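Eukaryotic peptide chain release factor GTP-binding subunit (Schizosaccharomyces pombe, PDB 1R5B) is a GTP-binding translation release factor subunit of the eRF3 type, in which a P-loop GTPase domain is followed by two beta domains. Local coordinates at residues L34-Y39 with A458-V462; G291-A295 with Y442-G446; T362-Q368 with K461-D467; K403-N408 with M422-A426. Residues are numbered along the deposited sequence.

In the fold
From the N terminus, residues 34-39 come just before strand 42-50 of the GTPase sheet. In interaction 1 they meet strand 457-466 near the C terminus, closing the longest loop of the four. Interaction 2 is nested inside it and joins the end of strand 287-292, in the middle beta domain, to helix 443-446. Interaction 3 crosses interaction 2 along the chain and pairs strand 364-371 with strand 457-466, the strand that interaction 1 also uses. Interaction 4, between 403-408 and 422-426, closes a short loop nested inside the other three. It touches interaction 3, where strand 426-430 begins beside strand 364-371. Three contacts thus gather on the C-terminal sheet, and interaction 2 ties that domain to the middle one.

Interaction 1 of 4, residues L34-Y39 with A458-V462; sequences LLKDMY and AVGKV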
# COMPACT_ATOMS: atom_id res chain seq x y z
N LEU A 34 11.51 -9.92 -14.47
CA LEU A 34 10.26 -10.48 -14.98
C LEU A 34 9.15 -10.39 -13.92
O LEU A 34 7.97 -10.60 -14.22
CB LEU A 34 10.45 -11.94 -15.42
CG LEU A 34 10.94 -12.96 -14.37
CD1 LEU A 34 9.79 -13.62 -13.58
CD2 LEU A 34 11.81 -14.02 -15.05
N LEU A 35 9.55 -10.11 -12.67
CA LEU A 35 8.65 -9.84 -11.55
C LEU A 35 7.68 -8.71 -11.86
O LEU A 35 6.50 -8.78 -11.51
CB LEU A 35 9.46 -9.45 -10.31
CG LEU A 35 10.50 -10.41 -9.72
CD1 LEU A 35 11.06 -9.82 -8.42
CD2 LEU A 35 9.95 -11.82 -9.47
N LYS A 36 8.18 -7.65 -12.50
CA LYS A 36 7.32 -6.58 -13.01
C LYS A 36 6.57 -7.15 -14.20
O LYS A 36 7.08 -8.03 -14.88
CB LYS A 36 8.17 -5.38 -13.42
CG LYS A 36 8.97 -4.76 -12.27
CD LYS A 36 10.05 -3.81 -12.77
CE LYS A 36 9.48 -2.44 -13.13
NZ LYS A 36 10.45 -1.63 -13.91
N ASP A 37 5.35 -6.67 -14.46
CA ASP A 37 4.49 -7.21 -15.53
C ASP A 37 3.66 -8.39 -15.04
O ASP A 37 2.50 -8.54 -15.43
CB ASP A 37 5.31 -7.62 -16.77
CG ASP A 37 4.45 -7.80 -18.03
OD1 ASP A 37 5.02 -8.19 -19.06
OD2 ASP A 37 3.22 -7.58 -18.07
N MET A 38 4.25 -9.24 -14.20
CA MET A 38 3.47 -10.20 -13.40
C MET A 38 2.86 -9.44 -12.20
O MET A 38 1.67 -9.13 -12.18
CB MET A 38 4.36 -11.38 -12.95
CG MET A 38 3.79 -12.26 -11.80
SD MET A 38 2.62 -13.53 -12.34
CE MET A 38 3.67 -14.60 -13.28
N TYR A 39 3.69 -9.11 -11.22
CA TYR A 39 3.25 -8.36 -10.05
C TYR A 39 3.19 -6.86 -10.38
O TYR A 39 4.20 -6.14 -10.27
CB TYR A 39 4.18 -8.64 -8.85
CG TYR A 39 4.53 -10.12 -8.60
CD1 TYR A 39 5.87 -10.55 -8.59
CD2 TYR A 39 3.54 -11.07 -8.36
CE1 TYR A 39 6.20 -11.89 -8.34
CE2 TYR A 39 3.87 -12.42 -8.12
CZ TYR A 39 5.21 -12.81 -8.11
OH TYR A 39 5.56 -14.12 -7.85
N ALA A 458 8.94 -21.59 -10.12
CA ALA A 458 7.99 -20.67 -10.74
C ALA A 458 7.63 -19.48 -9.85
O ALA A 458 8.11 -19.36 -8.72
CB ALA A 458 6.73 -21.42 -11.17
N VAL A 459 6.80 -18.58 -10.39
CA VAL A 459 6.24 -17.46 -9.63
C VAL A 459 4.87 -17.13 -10.21
O VAL A 459 4.64 -17.25 -11.41
CB VAL A 459 7.12 -16.18 -9.67
CG1 VAL A 459 8.27 -16.27 -8.66
CG2 VAL A 459 7.65 -15.90 -11.07
N GLY A 460 3.96 -16.69 -9.34
CA GLY A 460 2.60 -16.46 -9.76
C GLY A 460 1.76 -15.65 -8.80
O GLY A 460 2.12 -15.45 -7.65
N LYS A 461 0.63 -15.17 -9.31
CA LYS A 461 -0.37 -14.48 -8.52
C LYS A 461 -1.73 -15.14 -8.70
O LYS A 461 -1.97 -15.72 -9.75
CB LYS A 461 -0.45 -13.01 -8.94
CG LYS A 461 -0.94 -12.75 -10.36
CD LYS A 461 -0.18 -11.60 -11.01
CE LYS A 461 -0.44 -11.51 -12.52
NZ LYS A 461 -0.65 -10.10 -12.96
N VAL A 462 -2.60 -15.03 -7.70
CA VAL A 462 -3.93 -15.65 -7.78
C VAL A 462 -4.91 -14.62 -8.31
O VAL A 462 -4.82 -13.47 -7.96
CB VAL A 462 -4.42 -16.28 -6.40
CG1 VAL A 462 -3.43 -16.07 -5.27
CG2 VAL A 462 -5.83 -15.80 -6.01
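This is a side-chain packing contact between a short helical turn near the N terminus and strand 457-466 of the C-terminal beta domain. The turn is held by one backbone bond, Tyr-39 N to Leu-35 O, at 2.8 Å. It lies a few residues before the first strand of the GTPase sheet, so the contact joins that lead-in to the C-terminal beta sheet. Met-38 is central. Its CE sits 3.4 Å from Val-459 O, and its SD is 3.9 Å from Gly-460 CA. The Tyr-39 side chain reaches the same strand, with OH 3.2 Å from Val-459 CB. That hydroxyl also makes a weak hydrogen bond to Phe-448 O. The ring makes a cation-pi contact with Arg-447 of the adjacent strand. Leu-34 CD1 meets Val-459 CG2 at 4.0 Å. The Lys-461 aliphatic chain passes Met-38, with CD 3.7 Å from SD. It ends in a hydrogen bond, from Lys-461 NZ to Met-38 O, at 2.6 Å.

Interaction 2 of 4, residues G291-A295 with Y442-G446; sequences GKIEA and YQYMG
No direct hydrogen bond joins these segments; a cation-pi contact and a bridging water do the polar work instead. Strand 287-292 ends at Lys-292, and the chain runs on through Ile-293 to Glu-294 (phi/psi -90/-27) and the extended Ala-295. Glu-294 and Ala-295 both face Ile-275, forming a classic beta bulge. Opposite lies a short, weakly bonded helical turn, with Met-445 N to Tyr-442 O at 2.9 Å and Gly-446 N to Gln-443 O at 3.0 Å. The closest CA pair is Glu-294 and Tyr-444, 7.2 Å apart. Lys-292 is fully extended, all t. Its NZ lies 4.5 Å from the centroid of the Tyr-444 ring, over the face and 26° off the normal. Tyr-444 (chi2 83°) and Tyr-442 are m at chi1. Glu-294 is m at chi1 and chi2. A water donates to Glu-294 OE1 at 2.8 Å and accepts from Tyr-444 N at 3.1 Å. Met-445, m at all three chi angles, brings SD to 3.8 Å from Glu-294 CG. Ala-295 CB touches Tyr-442 CE2 at 3.6 Å. Met-445 also packs on Ile-275 and Pro-277. The result is a small interface, bridged by a water, between the middle and C-terminal beta domains of an elongation-factor-like GTPase.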
# COMPACT_ATOMS: atom_id res chain seq x y z
N GLY A 291 4.23 -10.92 12.78
CA GLY A 291 3.90 -10.79 11.37
C GLY A 291 3.72 -9.35 10.94
O GLY A 291 3.80 -8.43 11.75
N LYS A 292 3.48 -9.17 9.64
CA LYS A 292 3.25 -7.84 9.05
C LYS A 292 1.77 -7.74 8.75
O LYS A 292 1.23 -8.58 8.06
CB LYS A 292 4.07 -7.68 7.76
CG LYS A 292 4.10 -6.25 7.13
CD LYS A 292 4.37 -6.32 5.60
CE LYS A 292 4.71 -4.95 4.99
NZ LYS A 292 4.64 -4.85 3.47
N ILE A 293 1.12 -6.70 9.24
CA ILE A 293 -0.29 -6.48 8.97
C ILE A 293 -0.47 -6.12 7.50
O ILE A 293 0.12 -5.17 7.02
CB ILE A 293 -0.86 -5.40 9.88
CG1 ILE A 293 -0.62 -5.77 11.34
CG2 ILE A 293 -2.34 -5.24 9.61
CD1 ILE A 293 -1.00 -4.68 12.33
N GLU A 294 -1.24 -6.92 6.76
CA GLU A 294 -1.47 -6.68 5.33
C GLU A 294 -2.68 -5.81 5.07
O GLU A 294 -2.73 -5.10 4.06
CB GLU A 294 -1.62 -8.00 4.59
CG GLU A 294 -0.36 -8.85 4.61
CD GLU A 294 0.84 -8.17 3.98
OE1 GLU A 294 0.70 -7.33 3.06
OE2 GLU A 294 1.95 -8.51 4.42
N ALA A 295 -3.63 -5.83 5.98
CA ALA A 295 -4.82 -5.02 5.86
C ALA A 295 -5.38 -4.74 7.22
O ALA A 295 -5.23 -5.54 8.14
CB ALA A 295 -5.86 -5.77 5.01
N TYR A 442 -5.40 -7.80 -2.27
CA TYR A 442 -4.34 -7.71 -1.28
C TYR A 442 -3.10 -8.42 -1.83
O TYR A 442 -2.98 -9.65 -1.78
CB TYR A 442 -4.79 -8.34 0.05
CG TYR A 442 -6.13 -7.86 0.57
CD1 TYR A 442 -7.30 -8.51 0.24
CD2 TYR A 442 -6.22 -6.75 1.40
CE1 TYR A 442 -8.53 -8.07 0.70
CE2 TYR A 442 -7.44 -6.30 1.86
CZ TYR A 442 -8.58 -6.96 1.51
OH TYR A 442 -9.79 -6.50 1.96
N GLN A 443 -2.18 -7.63 -2.37
CA GLN A 443 -1.01 -8.15 -3.09
C GLN A 443 -0.27 -9.30 -2.40
O GLN A 443 -0.16 -10.37 -2.99
CB GLN A 443 -0.04 -7.01 -3.41
CG GLN A 443 -0.57 -6.06 -4.47
CD GLN A 443 0.51 -5.15 -5.04
OE1 GLN A 443 1.47 -4.82 -4.34
NE2 GLN A 443 0.36 -4.75 -6.31
N TYR A 444 0.21 -9.10 -1.18
CA TYR A 444 0.99 -10.13 -0.49
C TYR A 444 0.17 -11.35 -0.11
O TYR A 444 0.74 -12.38 0.22
CB TYR A 444 1.72 -9.57 0.74
CG TYR A 444 2.85 -8.61 0.37
CD1 TYR A 444 2.59 -7.26 0.08
CD2 TYR A 444 4.18 -9.05 0.30
CE1 TYR A 444 3.62 -6.38 -0.27
CE2 TYR A 444 5.22 -8.17 -0.06
CZ TYR A 444 4.93 -6.84 -0.34
OH TYR A 444 5.96 -5.97 -0.69
N MET A 445 -1.16 -11.24 -0.15
CA MET A 445 -2.03 -12.39 0.09
C MET A 445 -2.31 -13.21 -1.19
O MET A 445 -2.85 -14.32 -1.11
CB MET A 445 -3.36 -11.95 0.72
CG MET A 445 -3.24 -11.24 2.07
SD MET A 445 -2.07 -11.94 3.19
CE MET A 445 -2.88 -13.34 3.58
N GLY A 446 -1.96 -12.65 -2.34
CA GLY A 446 -2.12 -13.34 -3.62
C GLY A 446 -0.84 -13.59 -4.41
O GLY A 446 -0.92 -14.08 -5.52
O HOH W 1 -1.22 -7.47 0.99

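Interaction 3 of 4, residues T362-Q368 with K461-D467; sequences TTRFIAQ and KVVKILD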
# COMPACT_ATOMS: atom_id res chain seq x y z
N THR A 362 -9.19 -21.35 0.97
CA THR A 362 -9.76 -22.24 -0.03
C THR A 362 -8.78 -23.32 -0.42
O THR A 362 -7.61 -23.25 -0.06
CB THR A 362 -10.20 -21.42 -1.26
OG1 THR A 362 -11.04 -22.19 -2.12
CG2 THR A 362 -9.01 -21.07 -2.14
N THR A 363 -9.27 -24.32 -1.15
CA THR A 363 -8.42 -25.31 -1.78
C THR A 363 -8.44 -25.18 -3.30
O THR A 363 -7.79 -25.96 -3.99
CB THR A 363 -8.87 -26.74 -1.38
OG1 THR A 363 -10.29 -26.88 -1.56
CG2 THR A 363 -8.66 -27.00 0.10
N ARG A 364 -9.18 -24.21 -3.82
CA ARG A 364 -9.39 -24.10 -5.27
C ARG A 364 -9.33 -22.65 -5.77
O ARG A 364 -10.08 -21.80 -5.31
CB ARG A 364 -10.74 -24.72 -5.66
CG ARG A 364 -10.79 -26.21 -5.40
CD ARG A 364 -12.02 -26.90 -5.96
NE ARG A 364 -12.22 -28.22 -5.35
CZ ARG A 364 -12.81 -28.45 -4.18
NH1 ARG A 364 -13.30 -27.45 -3.45
NH2 ARG A 364 -12.94 -29.70 -3.73
N PHE A 365 -8.44 -22.40 -6.73
CA PHE A 365 -8.24 -21.05 -7.26
C PHE A 365 -7.51 -21.00 -8.60
O PHE A 365 -6.77 -21.92 -8.95
CB PHE A 365 -7.43 -20.22 -6.27
CG PHE A 365 -6.04 -20.73 -6.02
CD1 PHE A 365 -5.83 -21.73 -5.10
CD2 PHE A 365 -4.95 -20.19 -6.68
CE1 PHE A 365 -4.57 -22.19 -4.85
CE2 PHE A 365 -3.68 -20.66 -6.43
CZ PHE A 365 -3.50 -21.67 -5.50
N ILE A 366 -7.68 -19.89 -9.32
CA ILE A 366 -7.02 -19.65 -10.60
C ILE A 366 -5.75 -18.81 -10.38
O ILE A 366 -5.73 -17.97 -9.48
CB ILE A 366 -8.00 -18.96 -11.56
CG1 ILE A 366 -9.33 -19.74 -11.60
CG2 ILE A 366 -7.39 -18.85 -12.95
CD1 ILE A 366 -10.35 -19.21 -12.59
N ALA A 367 -4.71 -19.04 -11.18
CA ALA A 367 -3.39 -18.43 -10.94
C ALA A 367 -2.48 -18.29 -12.18
O ALA A 367 -2.17 -19.29 -12.85
CB ALA A 367 -2.66 -19.21 -9.86
N GLN A 368 -2.04 -17.06 -12.46
CA GLN A 368 -1.04 -16.77 -13.48
C GLN A 368 0.34 -17.13 -12.95
O GLN A 368 0.66 -16.81 -11.81
CB GLN A 368 -1.02 -15.29 -13.83
CG GLN A 368 -2.23 -14.77 -14.61
CD GLN A 368 -1.96 -13.42 -15.28
OE1 GLN A 368 -2.90 -12.67 -15.55
NE2 GLN A 368 -0.69 -13.12 -15.54
N LYS A 461 0.63 -15.17 -9.31
CA LYS A 461 -0.37 -14.48 -8.52
C LYS A 461 -1.73 -15.14 -8.70
O LYS A 461 -1.97 -15.72 -9.75
CB LYS A 461 -0.45 -13.01 -8.94
CG LYS A 461 -0.94 -12.75 -10.36
CD LYS A 461 -0.18 -11.60 -11.01
CE LYS A 461 -0.44 -11.51 -12.52
NZ LYS A 461 -0.65 -10.10 -12.96
N VAL A 462 -2.60 -15.03 -7.70
CA VAL A 462 -3.93 -15.65 -7.78
C VAL A 462 -4.91 -14.62 -8.31
O VAL A 462 -4.82 -13.47 -7.96
CB VAL A 462 -4.42 -16.28 -6.40
CG1 VAL A 462 -3.43 -16.07 -5.27
CG2 VAL A 462 -5.83 -15.80 -6.01
N VAL A 463 -5.84 -15.05 -9.17
CA VAL A 463 -6.78 -14.14 -9.85
C VAL A 463 -8.24 -14.38 -9.53
O VAL A 463 -9.09 -13.53 -9.82
CB VAL A 463 -6.58 -14.17 -11.41
CG1 VAL A 463 -6.82 -15.55 -11.99
CG2 VAL A 463 -7.45 -13.12 -12.11
N LYS A 464 -8.55 -15.54 -8.96
CA LYS A 464 -9.92 -15.82 -8.52
C LYS A 464 -9.94 -16.90 -7.44
O LYS A 464 -9.21 -17.88 -7.52
CB LYS A 464 -10.80 -16.23 -9.70
CG LYS A 464 -12.26 -16.53 -9.32
CD LYS A 464 -13.26 -16.29 -10.47
CE LYS A 464 -14.11 -17.53 -10.77
NZ LYS A 464 -15.52 -17.20 -11.17
N ILE A 465 -10.79 -16.69 -6.43
CA ILE A 465 -11.01 -17.68 -5.37
C ILE A 465 -12.24 -18.49 -5.75
O ILE A 465 -13.17 -17.96 -6.32
CB ILE A 465 -11.29 -16.98 -4.02
CG1 ILE A 465 -10.18 -15.98 -3.66
CG2 ILE A 465 -11.52 -18.01 -2.89
CD1 ILE A 465 -8.85 -16.62 -3.37
N LEU A 466 -12.24 -19.77 -5.40
CA LEU A 466 -13.40 -20.63 -5.65
C LEU A 466 -13.89 -21.31 -4.35
O LEU A 466 -13.08 -21.79 -3.57
CB LEU A 466 -13.09 -21.68 -6.72
CG LEU A 466 -12.89 -21.09 -8.13
CD1 LEU A 466 -12.17 -22.08 -9.06
CD2 LEU A 466 -14.22 -20.63 -8.73
N ASP A 467 -15.21 -21.30 -4.16
CA ASP A 467 -15.90 -21.92 -3.01
C ASP A 467 -15.18 -21.80 -1.64
O ASP A 467 -14.54 -20.81 -1.25
CB ASP A 467 -16.23 -23.38 -3.33
CG ASP A 467 -15.00 -24.17 -3.77
OD1 ASP A 467 -14.07 -24.34 -2.95
OD2 ASP A 467 -14.88 -24.64 -4.93
OXT ASP A 467 -15.17 -22.71 -0.81
O HOH W 2 -12.70 -24.97 -0.44
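Strands 364-371 and 457-466 lie antiparallel in the C-terminal sheet, and the backbone supplies most of the bonds between them. Ile-366 is satisfied on both sides: its N donates to Lys-464 O at 3.1 Å, and its O accepts from Val-463 N at 2.9 Å. Because Val-463 and Lys-464 share this one partner, the register slips by one residue, a beta bulge. Beyond it, Lys-461 N appears to donate to Gln-368 O at 3.0 Å, though that oxygen's position is less certain, and Gln-368 N gives a weak bond to Lys-461 O at 3.0 Å. Phe-365 and Ala-367 turn their backbone bonds to the other neighbour, strand 426-430, while the Phe-365 ring packs on Val-462, CD2 to CB 4.0 Å. Val-462 also bonds outside the pair; its N probably donates to Gly-446 O. Near the C terminus, Leu-466 N donates to Arg-364 O at 3.0 Å. Thr-362 OG1 then serves twice. It accepts from Arg-364 N at 3.2 Å, an ST turn, and donates to Leu-466 O at 2.5 Å. Arg-364 NH1 and Asp-467 OD1 form a salt bridge at 3.2 Å, whose hydrogen bond is weak. A water donates to Asp-467 OD1 at 2.9 Å and also bonds Thr-363 OG1 at 3.3 Å. Lys-461 NZ is engaged elsewhere, by Met-38 O. The pairing thus rests on backbone bonds, with side-chain links added near the C terminus.

Interaction 4 of 4, residues K403-N408 with M422-A426; sequences KLDKTN and MKIIA
Lys-403 opens the first segment, with its CA 4.6 Å from Ile-424 CA, the closest CA pair. Neither segment is regular helix or strand here, except that Ala-426 starts strand 426-430. No hydrogen bond crosses between them. Lys-403 has CB pointing away, yet its CD comes unusually close to Met-422 CE, at 3.3 Å. Leu-404 has a positive phi (77/151). Its CB points toward the partner, and with chi1 m its CD1 lies 3.5 Å from Ile-425 CG2 and 3.5 Å from Ile-424 O. Asp-405 is extended. Its OD2 stays 4.4 Å from Lys-423 NZ, beyond salt-bridge range. At Lys-406 phi is again positive (56/-94), and its N lies 3.8 Å from Lys-423 NZ. Asn-408 OD1 comes within 4.5 Å of Lys-423 CE, and its side chain touches Gln-368. Lys-423 passes Leu-404, Asp-405 and Lys-406, with Asn-408 at the limit of contact. This is a loose surface contact within the long irregular loop linking antiparallel neighbours 396-397 and 426-430 of the C-terminal beta domain.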
# COMPACT_ATOMS: atom_id res chain seq x y z
N LYS A 403 -1.48 -20.24 -21.80
CA LYS A 403 -0.02 -20.00 -21.88
C LYS A 403 0.36 -18.50 -21.77
O LYS A 403 0.97 -18.09 -20.78
CB LYS A 403 0.52 -20.60 -23.18
CG LYS A 403 2.03 -20.82 -23.21
CD LYS A 403 2.39 -22.03 -24.09
CE LYS A 403 1.91 -21.85 -25.51
NZ LYS A 403 2.70 -22.66 -26.48
N LEU A 404 -0.01 -17.71 -22.78
CA LEU A 404 0.34 -16.28 -22.86
C LEU A 404 1.79 -16.02 -23.31
O LEU A 404 2.69 -16.83 -23.06
CB LEU A 404 0.10 -15.54 -21.54
CG LEU A 404 -1.12 -15.82 -20.65
CD1 LEU A 404 -0.70 -15.99 -19.20
CD2 LEU A 404 -2.16 -14.70 -20.76
N ASP A 405 1.99 -14.87 -23.96
CA ASP A 405 3.33 -14.37 -24.29
C ASP A 405 3.30 -12.92 -24.76
O ASP A 405 2.32 -12.48 -25.36
CB ASP A 405 3.98 -15.24 -25.38
CG ASP A 405 5.45 -14.87 -25.63
OD1 ASP A 405 5.72 -13.77 -26.16
OD2 ASP A 405 6.40 -15.64 -25.36
N LYS A 406 4.41 -12.20 -24.52
CA LYS A 406 4.60 -10.81 -24.95
C LYS A 406 3.47 -9.91 -24.44
O LYS A 406 3.54 -9.43 -23.31
CB LYS A 406 4.81 -10.72 -26.48
CG LYS A 406 6.14 -10.10 -26.89
CD LYS A 406 7.28 -11.12 -26.93
CE LYS A 406 8.54 -10.53 -27.58
NZ LYS A 406 8.80 -9.11 -27.19
N THR A 407 2.42 -9.71 -25.24
CA THR A 407 1.18 -9.10 -24.75
C THR A 407 0.31 -10.23 -24.21
O THR A 407 -0.14 -11.10 -24.97
CB THR A 407 0.44 -8.29 -25.85
OG1 THR A 407 -0.94 -8.13 -25.49
CG2 THR A 407 0.40 -9.01 -27.21
N ASN A 408 0.09 -10.24 -22.89
CA ASN A 408 -0.69 -11.29 -22.23
C ASN A 408 -2.10 -11.41 -22.83
O ASN A 408 -3.07 -10.90 -22.26
CB ASN A 408 -0.80 -11.02 -20.72
CG ASN A 408 0.52 -11.22 -19.99
OD1 ASN A 408 1.59 -11.30 -20.60
ND2 ASN A 408 0.46 -11.29 -18.67
N MET A 422 7.82 -20.09 -19.82
CA MET A 422 6.40 -20.16 -20.15
C MET A 422 5.58 -19.50 -19.03
O MET A 422 6.13 -19.13 -17.99
CB MET A 422 6.00 -21.63 -20.35
CG MET A 422 4.81 -21.86 -21.26
SD MET A 422 4.69 -23.57 -21.73
CE MET A 422 2.99 -23.94 -21.43
N LYS A 423 4.27 -19.36 -19.26
CA LYS A 423 3.34 -18.72 -18.34
C LYS A 423 2.06 -19.58 -18.10
O LYS A 423 2.05 -20.77 -18.44
CB LYS A 423 3.03 -17.32 -18.90
CG LYS A 423 4.05 -16.23 -18.50
CD LYS A 423 5.00 -15.84 -19.64
CE LYS A 423 4.74 -14.41 -20.13
NZ LYS A 423 5.53 -14.04 -21.35
N ILE A 424 1.01 -19.01 -17.48
CA ILE A 424 -0.28 -19.72 -17.31
C ILE A 424 -1.50 -18.87 -16.85
O ILE A 424 -1.34 -17.78 -16.32
CB ILE A 424 -0.13 -20.88 -16.28
CG1 ILE A 424 -1.04 -22.08 -16.65
CG2 ILE A 424 -0.42 -20.38 -14.87
CD1 ILE A 424 -1.65 -22.84 -15.43
N ILE A 425 -2.70 -19.41 -17.07
CA ILE A 425 -3.91 -18.99 -16.34
C ILE A 425 -4.85 -20.20 -16.14
O ILE A 425 -5.63 -20.55 -17.03
CB ILE A 425 -4.60 -17.71 -17.02
CG1 ILE A 425 -6.10 -17.90 -17.35
CG2 ILE A 425 -3.83 -17.23 -18.24
CD1 ILE A 425 -7.04 -17.89 -16.14
N ALA A 426 -4.76 -20.87 -14.98
CA ALA A 426 -5.53 -22.10 -14.73
C ALA A 426 -5.74 -22.50 -13.26
O ALA A 426 -5.11 -21.95 -12.35
CB ALA A 426 -4.88 -23.25 -15.47